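Local structure of 3-hydroxyisobutyryl-CoA hydrolase (Mycobacterium thermoresistibile, 4HDT) at residues K106-M117 against N128-A139; E142-D150 against R264-S275. The protein probably hydrolyses 3-hydroxyisobutyryl-CoA to 3-hydroxyisobutyrate and free CoA, and belongs to the crotonase-like family. All coordinates share one frame; numbering follows the deposited sequence. Where two conformers were deposited one is given.

Contact 1 of 2, residues K106-M117 against N128-A139; sequences KPYVSIMDGIVM and NVRVVTDTTKMA
Met112 is the bump that spans this contact. Its chain folds back at the thioether (chi3 -73°), laying CE against Arg130 CB at 3.6 Å. Its SD rests 3.7 Å from Met138 CE. This bridges the two pairs of parallel strands, 108-112 with 129-132 (14° apart) and 115-117 with 137-139 (7° apart). On the other face of the first pair Val109 and Val129 stand side by side, CG2 of the former 3.9 Å from CB of the latter; Ile111 and Val131 repeat the pattern. Polar groups close both ends of the first pair. The Asn128 amide accepts from Tyr108 N through OD1 (2.8 Å) and gives ND2 to Lys106 O, which fixes its rotation. Where the chain bends, Thr136 OG1 donates to Met112 O at 2.7 Å. Asp113 OD1 takes the Thr133 hydroxyl on its anti lone pair (OG1 at 2.8 Å) and is also hydrogen-bonded to ND1 of His192, a zinc ligand, so the bend supplies a second-shell partner for the metal site. Strands 108-112 and 129-132, adjacent and parallel with helix 119-124 between them in the chain, form a beta-alpha-beta crossover of the crotonase-like core. Strand 56-61 continues the sheet beyond 108-112, while helices 195-205 and 207-214 cover the face carrying Val109, Ile111, Val129 and Val131.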
# COMPACT_ATOMS: atom_id res chain seq x y z
N LYS A 106 -6.65 -19.76 4.66
CA LYS A 106 -7.45 -19.55 5.86
C LYS A 106 -7.89 -18.06 5.96
O LYS A 106 -7.24 -17.21 5.41
CB LYS A 106 -6.63 -19.95 7.09
CG LYS A 106 -6.35 -21.45 7.11
CD LYS A 106 -5.41 -21.82 8.26
CE LYS A 106 -5.34 -23.33 8.38
NZ LYS A 106 -4.45 -23.86 9.47
N PRO A 107 -8.98 -17.78 6.68
CA PRO A 107 -9.38 -16.37 6.90
C PRO A 107 -8.19 -15.56 7.45
O PRO A 107 -7.51 -16.02 8.37
CB PRO A 107 -10.47 -16.49 7.96
CG PRO A 107 -11.08 -17.82 7.68
CD PRO A 107 -9.89 -18.70 7.37
N TYR A 108 -7.99 -14.38 6.88
CA TYR A 108 -6.92 -13.46 7.28
C TYR A 108 -7.65 -12.13 7.45
O TYR A 108 -8.09 -11.49 6.47
CB TYR A 108 -5.81 -13.39 6.22
CG TYR A 108 -4.64 -12.46 6.50
CD1 TYR A 108 -4.75 -11.10 6.33
CD2 TYR A 108 -3.39 -12.97 6.87
CE1 TYR A 108 -3.67 -10.24 6.55
CE2 TYR A 108 -2.33 -12.13 7.11
CZ TYR A 108 -2.45 -10.77 6.91
OH TYR A 108 -1.37 -9.92 7.12
N VAL A 109 -7.76 -11.73 8.71
CA VAL A 109 -8.50 -10.56 9.11
C VAL A 109 -7.50 -9.44 9.37
O VAL A 109 -6.55 -9.60 10.14
CB VAL A 109 -9.29 -10.83 10.41
CG1 VAL A 109 -10.05 -9.61 10.85
CG2 VAL A 109 -10.20 -12.06 10.27
N SER A 110 -7.65 -8.31 8.70
CA SER A 110 -6.71 -7.20 8.94
C SER A 110 -7.47 -6.03 9.50
O SER A 110 -8.59 -5.71 9.05
CB SER A 110 -5.98 -6.80 7.71
OG SER A 110 -6.90 -6.45 6.69
N ILE A 111 -6.91 -5.44 10.55
CA ILE A 111 -7.51 -4.27 11.20
C ILE A 111 -6.79 -3.01 10.77
O ILE A 111 -5.84 -2.55 11.40
CB ILE A 111 -7.52 -4.38 12.75
CG1 ILE A 111 -8.07 -5.74 13.22
CG2 ILE A 111 -8.27 -3.19 13.36
CD1 ILE A 111 -9.48 -6.01 12.82
N MET A 112 -7.27 -2.47 9.65
CA MET A 112 -6.64 -1.31 9.01
C MET A 112 -7.27 -0.04 9.59
O MET A 112 -7.91 0.76 8.91
CB MET A 112 -6.81 -1.46 7.48
CG MET A 112 -5.92 -2.56 6.89
SD MET A 112 -5.91 -2.60 5.09
CE MET A 112 -7.54 -3.28 4.86
N ASP A 113 -7.00 0.15 10.86
CA ASP A 113 -7.45 1.27 11.67
C ASP A 113 -6.42 2.39 11.59
O ASP A 113 -5.24 2.17 11.36
CB ASP A 113 -7.55 0.75 13.09
CG ASP A 113 -7.94 1.80 14.08
OD1 ASP A 113 -8.87 2.55 13.88
OD2 ASP A 113 -7.26 1.84 15.12
N GLY A 114 -6.88 3.62 11.68
CA GLY A 114 -5.97 4.75 11.71
C GLY A 114 -5.07 4.87 10.48
O GLY A 114 -5.47 4.57 9.35
N ILE A 115 -3.84 5.29 10.70
CA ILE A 115 -2.89 5.47 9.60
C ILE A 115 -2.50 4.10 9.00
O ILE A 115 -2.00 3.24 9.71
CB ILE A 115 -1.63 6.21 10.10
CG1 ILE A 115 -1.99 7.64 10.51
CG2 ILE A 115 -0.54 6.23 9.05
CD1 ILE A 115 -0.90 8.36 11.29
N VAL A 116 -2.71 3.92 7.71
CA VAL A 116 -2.37 2.69 7.01
C VAL A 116 -1.82 3.10 5.63
O VAL A 116 -2.56 3.50 4.72
CB VAL A 116 -3.62 1.80 6.80
CG1 VAL A 116 -3.21 0.49 6.14
CG2 VAL A 116 -4.38 1.49 8.10
N MET A 117 -0.51 3.08 5.45
CA MET A 117 0.09 3.64 4.24
C MET A 117 1.24 2.75 3.74
O MET A 117 1.93 2.15 4.53
CB MET A 117 0.58 5.10 4.45
CG MET A 117 -0.51 6.16 4.64
SD MET A 117 0.19 7.83 4.54
CE MET A 117 1.16 7.78 6.02
N ASN A 128 -8.43 -11.26 3.34
CA ASN A 128 -9.74 -11.64 2.87
C ASN A 128 -10.86 -11.21 3.75
O ASN A 128 -12.04 -11.31 3.36
CB ASN A 128 -9.79 -13.15 2.58
CG ASN A 128 -9.24 -13.96 3.73
OD1 ASN A 128 -9.84 -13.95 4.79
ND2 ASN A 128 -8.16 -14.78 3.50
N VAL A 129 -10.51 -10.70 4.93
CA VAL A 129 -11.47 -10.02 5.80
C VAL A 129 -10.85 -8.69 6.26
O VAL A 129 -10.23 -8.58 7.34
CB VAL A 129 -11.91 -10.84 7.02
CG1 VAL A 129 -13.07 -10.17 7.73
CG2 VAL A 129 -12.34 -12.23 6.59
N ARG A 130 -11.05 -7.67 5.43
CA ARG A 130 -10.32 -6.40 5.56
C ARG A 130 -11.22 -5.37 6.21
O ARG A 130 -12.25 -5.01 5.64
CB ARG A 130 -9.88 -5.92 4.19
CG ARG A 130 -8.93 -6.92 3.48
CD ARG A 130 -8.67 -6.58 2.03
NE ARG A 130 -9.91 -6.59 1.25
CZ ARG A 130 -10.00 -6.08 0.03
NH1 ARG A 130 -8.93 -5.60 -0.57
NH2 ARG A 130 -11.17 -6.04 -0.60
N VAL A 131 -10.82 -4.95 7.39
CA VAL A 131 -11.66 -4.06 8.23
C VAL A 131 -11.03 -2.67 8.30
O VAL A 131 -9.81 -2.52 8.55
CB VAL A 131 -11.80 -4.62 9.65
CG1 VAL A 131 -12.63 -3.69 10.53
CG2 VAL A 131 -12.40 -6.05 9.63
N VAL A 132 -11.84 -1.66 8.01
CA VAL A 132 -11.44 -0.26 8.21
C VAL A 132 -12.38 0.39 9.20
O VAL A 132 -13.41 -0.19 9.57
CB VAL A 132 -11.40 0.54 6.89
CG1 VAL A 132 -10.21 0.12 6.02
CG2 VAL A 132 -12.70 0.36 6.12
N THR A 133 -12.01 1.58 9.69
CA THR A 133 -12.76 2.22 10.75
C THR A 133 -13.02 3.68 10.41
O THR A 133 -12.62 4.15 9.33
CB THR A 133 -11.98 2.21 12.09
OG1 THR A 133 -10.88 3.16 12.00
CG2 THR A 133 -11.44 0.83 12.42
N ASP A 134 -13.62 4.41 11.35
CA ASP A 134 -13.85 5.82 11.15
C ASP A 134 -12.60 6.70 11.30
O ASP A 134 -12.69 7.92 11.11
CB ASP A 134 -14.98 6.32 12.05
CG ASP A 134 -14.80 5.98 13.50
OD1 ASP A 134 -13.89 5.20 13.82
OD2 ASP A 134 -15.60 6.49 14.33
N THR A 135 -11.47 6.10 11.71
CA THR A 135 -10.21 6.86 11.81
C THR A 135 -9.25 6.49 10.70
O THR A 135 -8.15 7.05 10.62
CB THR A 135 -9.50 6.62 13.16
OG1 THR A 135 -9.06 5.24 13.22
CG2 THR A 135 -10.46 6.96 14.32
N THR A 136 -9.60 5.48 9.88
CA THR A 136 -8.71 5.08 8.80
C THR A 136 -8.28 6.25 7.90
O THR A 136 -9.13 7.03 7.42
CB THR A 136 -9.37 3.96 7.96
OG1 THR A 136 -9.64 2.83 8.84
CG2 THR A 136 -8.50 3.56 6.75
N LYS A 137 -6.96 6.38 7.73
CA LYS A 137 -6.33 7.32 6.79
C LYS A 137 -5.37 6.48 5.97
O LYS A 137 -4.26 6.17 6.42
CB LYS A 137 -5.65 8.49 7.52
CG LYS A 137 -6.71 9.32 8.26
CD LYS A 137 -6.18 10.57 8.90
CE LYS A 137 -7.28 11.34 9.62
NZ LYS A 137 -7.73 10.70 10.92
N MET A 138 -5.84 6.08 4.78
CA MET A 138 -5.11 5.12 3.94
C MET A 138 -4.51 5.84 2.76
O MET A 138 -5.13 6.74 2.20
CB MET A 138 -6.05 3.99 3.49
CG MET A 138 -5.34 2.82 2.79
SD MET A 138 -6.42 1.42 2.40
CE MET A 138 -6.91 0.83 3.99
N ALA A 139 -3.31 5.46 2.37
CA ALA A 139 -2.68 6.11 1.23
C ALA A 139 -1.59 5.26 0.64
O ALA A 139 -1.05 4.36 1.31
CB ALA A 139 -2.09 7.46 1.62

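Contact 2 of 2, residues E142-D150 against R264-S275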
# COMPACT_ATOMS: atom_id res chain seq x y z
N GLU A 142 3.88 7.10 -2.24
CA GLU A 142 5.22 6.82 -2.73
C GLU A 142 5.79 7.92 -3.63
O GLU A 142 6.95 8.27 -3.57
CB GLU A 142 5.22 5.47 -3.45
CG GLU A 142 5.15 4.28 -2.48
CD GLU A 142 3.77 3.90 -1.98
OE1 GLU A 142 2.75 4.51 -2.39
OE2 GLU A 142 3.67 2.88 -1.23
N VAL A 143 4.96 8.51 -4.50
CA VAL A 143 5.50 9.53 -5.42
C VAL A 143 6.05 10.77 -4.72
O VAL A 143 6.83 11.52 -5.30
CB VAL A 143 4.44 9.95 -6.45
CG1 VAL A 143 4.11 8.82 -7.40
CG2 VAL A 143 3.14 10.51 -5.83
N GLY A 144 5.63 10.99 -3.48
CA GLY A 144 6.13 12.05 -2.67
C GLY A 144 7.56 11.86 -2.18
O GLY A 144 8.19 12.85 -1.69
N ILE A 145 8.06 10.64 -2.28
CA ILE A 145 9.48 10.38 -1.94
C ILE A 145 10.24 9.86 -3.17
O ILE A 145 11.30 9.21 -3.04
CB ILE A 145 9.65 9.42 -0.72
CG1 ILE A 145 8.92 8.08 -0.89
CG2 ILE A 145 9.22 10.13 0.57
CD1 ILE A 145 9.46 6.95 -0.03
N GLY A 146 9.73 10.09 -4.36
CA GLY A 146 10.42 9.64 -5.55
C GLY A 146 10.36 8.15 -5.81
O GLY A 146 11.20 7.63 -6.55
N PHE A 147 9.34 7.51 -5.25
CA PHE A 147 9.16 6.05 -5.33
C PHE A 147 7.83 5.80 -6.02
O PHE A 147 7.07 6.77 -6.37
CB PHE A 147 9.27 5.45 -3.91
CG PHE A 147 9.40 3.95 -3.83
CD1 PHE A 147 10.42 3.26 -4.46
CD2 PHE A 147 8.54 3.23 -3.01
CE1 PHE A 147 10.54 1.89 -4.29
CE2 PHE A 147 8.67 1.86 -2.81
CZ PHE A 147 9.63 1.17 -3.50
N ILE A 148 7.52 4.53 -6.26
CA ILE A 148 6.32 4.11 -6.99
C ILE A 148 5.57 3.13 -6.09
O ILE A 148 6.22 2.26 -5.48
CB ILE A 148 6.69 3.48 -8.35
CG1 ILE A 148 7.43 4.49 -9.28
CG2 ILE A 148 5.47 2.90 -9.05
CD1 ILE A 148 8.91 4.60 -9.09
N PRO A 149 4.22 3.22 -6.02
CA PRO A 149 3.46 2.28 -5.19
C PRO A 149 3.85 0.84 -5.46
O PRO A 149 3.87 0.40 -6.63
CB PRO A 149 2.00 2.55 -5.57
CG PRO A 149 2.02 4.01 -5.96
CD PRO A 149 3.35 4.26 -6.61
N ASP A 150 4.17 0.14 -4.40
CA ASP A 150 4.57 -1.27 -4.48
C ASP A 150 3.70 -2.11 -3.58
O ASP A 150 2.56 -1.82 -3.41
CB ASP A 150 6.09 -1.37 -4.15
CG ASP A 150 6.45 -0.99 -2.71
OD1 ASP A 150 5.65 -0.26 -2.04
OD2 ASP A 150 7.58 -1.45 -2.27
N ARG A 264 5.04 16.42 -6.71
CA ARG A 264 5.58 15.07 -6.65
C ARG A 264 6.67 14.90 -7.66
O ARG A 264 6.87 15.73 -8.57
CB ARG A 264 4.47 14.03 -6.88
CG ARG A 264 3.25 14.12 -6.01
CD ARG A 264 3.60 14.20 -4.55
NE ARG A 264 2.45 13.95 -3.71
CZ ARG A 264 2.46 14.01 -2.38
NH1 ARG A 264 3.55 14.41 -1.72
NH2 ARG A 264 1.39 13.70 -1.69
N SER A 265 7.48 13.85 -7.47
CA SER A 265 8.59 13.59 -8.37
C SER A 265 8.11 13.37 -9.79
O SER A 265 7.29 12.45 -10.00
CB SER A 265 9.34 12.33 -7.87
OG SER A 265 10.11 11.74 -8.88
N PRO A 266 8.60 14.16 -10.78
CA PRO A 266 8.18 13.91 -12.19
C PRO A 266 8.42 12.49 -12.70
O PRO A 266 7.51 11.88 -13.25
CB PRO A 266 8.95 14.96 -12.99
CG PRO A 266 9.03 16.11 -12.02
CD PRO A 266 9.29 15.46 -10.67
N ILE A 267 9.61 11.93 -12.45
CA ILE A 267 9.88 10.58 -12.93
C ILE A 267 9.01 9.56 -12.19
O ILE A 267 8.42 8.69 -12.81
CB ILE A 267 11.38 10.22 -12.90
CG1 ILE A 267 11.64 8.89 -13.63
CG2 ILE A 267 11.90 10.16 -11.47
CD1 ILE A 267 11.24 8.87 -15.08
N ALA A 268 8.85 9.73 -10.88
CA ALA A 268 8.01 8.78 -10.12
C ALA A 268 6.53 8.82 -10.58
O ALA A 268 5.91 7.79 -10.72
CB ALA A 268 8.13 9.02 -8.63
N LEU A 269 6.02 10.01 -10.82
CA LEU A 269 4.66 10.20 -11.33
C LEU A 269 4.51 9.46 -12.64
O LEU A 269 3.53 8.74 -12.83
CB LEU A 269 4.33 11.68 -11.59
CG LEU A 269 4.04 12.49 -10.33
CD1 LEU A 269 4.17 13.99 -10.64
CD2 LEU A 269 2.71 12.11 -9.67
N SER A 270 5.49 9.64 -13.53
CA SER A 270 5.44 9.07 -14.88
C SER A 270 5.49 7.55 -14.83
O SER A 270 4.78 6.86 -15.56
CB SER A 270 6.57 9.63 -15.73
OG SER A 270 6.54 11.05 -15.77
N VAL A 271 6.34 7.03 -13.97
CA VAL A 271 6.48 5.59 -13.85
C VAL A 271 5.22 5.01 -13.18
O VAL A 271 4.77 3.91 -13.52
CB VAL A 271 7.76 5.20 -13.13
CG1 VAL A 271 7.84 3.70 -12.92
CG2 VAL A 271 9.01 5.68 -13.88
N THR A 272 4.66 5.74 -12.22
CA THR A 272 3.43 5.34 -11.55
C THR A 272 2.25 5.23 -12.53
O THR A 272 1.52 4.24 -12.52
CB THR A 272 3.12 6.26 -10.37
OG1 THR A 272 4.15 6.09 -9.39
CG2 THR A 272 1.78 5.89 -9.73
N LEU A 273 2.09 6.24 -13.38
CA LEU A 273 1.05 6.17 -14.39
C LEU A 273 1.22 4.94 -15.29
O LEU A 273 0.26 4.18 -15.53
CB LEU A 273 1.01 7.45 -15.22
CG LEU A 273 -0.05 7.53 -16.34
CD1 LEU A 273 -1.43 7.32 -15.74
CD2 LEU A 273 0.05 8.89 -17.04
N GLU A 274 2.44 4.70 -15.73
CA GLU A 274 2.71 3.55 -16.60
C GLU A 274 2.51 2.23 -15.85
O GLU A 274 1.99 1.26 -16.42
CB GLU A 274 4.11 3.63 -17.19
CG GLU A 274 4.45 2.55 -18.18
CD GLU A 274 3.73 2.65 -19.51
OE1 GLU A 274 3.18 3.73 -19.89
OE2 GLU A 274 3.69 1.61 -20.19
N SER A 275 2.91 2.20 -14.57
CA SER A 275 2.77 0.97 -13.78
C SER A 275 1.32 0.57 -13.61
O SER A 275 0.95 -0.59 -13.74
CB SER A 275 3.42 1.16 -12.40
OG SER A 275 4.82 1.26 -12.56
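Ala268 O, which touches both Val143 and Ile148, is gripped twice by Thr272: N at 2.8 Å in the ordinary helical bond and OG1, also at 2.8 Å, from the opposite face of the carbonyl plane, 38° out of it. The second bond ties the hydroxyl down to its own helix, and the loop meets it mainly through carbon atoms. Val143 CG1 comes within 3.4 Å of Thr272 OG1, its side chain crossing that of the threonine at about a right angle, and Pro149 CD reaches the same oxygen at 3.4 Å. The side chains of Ile148 and Thr272 run antiparallel past one another, and Ile148 CG1 lies 3.7 Å from Val271 CG1. The small Ala268 CB faces the backbone at Gly146 and Phe147, its nearest atom being Phe147 O at 3.4 Å; Gly146 takes a positive phi at this bend.

At the start of 264-275 one backbone bond crosses the contact. Ser265 N donates to Val143 O over 3.2 Å in a nearly straight bond (167° at the hydrogen). A bend at chi2 (-50°) folds the Arg264 chain across Val143, with CG 3.6 Å from Val143 CG2, and carries the guanidinium past Gly144 CA, while NH2 bonds to Thr171 O. Ser265 OG accepts from Ala268 N and is also hydrogen-bonded to Asp304, from helix 303-313. Ser265 N is thus bonded to the loop while its hydroxyl caps the helix, and the geometry is that of a serine N-cap: a capped helix start, docked by its first turns onto the loop that follows strand 137-139.

Overall arrangement
Followed from the N terminus, the chain runs through 106-117, makes helix 119-124 and returns as 128-139, where contact 1 closes this short loop as a beta-alpha-beta crossover, with helix 119-124 between the parallel strands. Only two residues separate it from 142-150. Contact 2 then closes a far longer, mostly helical excursion of 113 residues when 264-275 comes back onto that loop. The two are in series, neither nesting nor crossing, with centres about 24 Å apart on opposite sides of the chain's centre. Contact 1 joins strands within the crotonase-like core; contact 2 ties the segment leaving that core to helix 266-279, among the later helices.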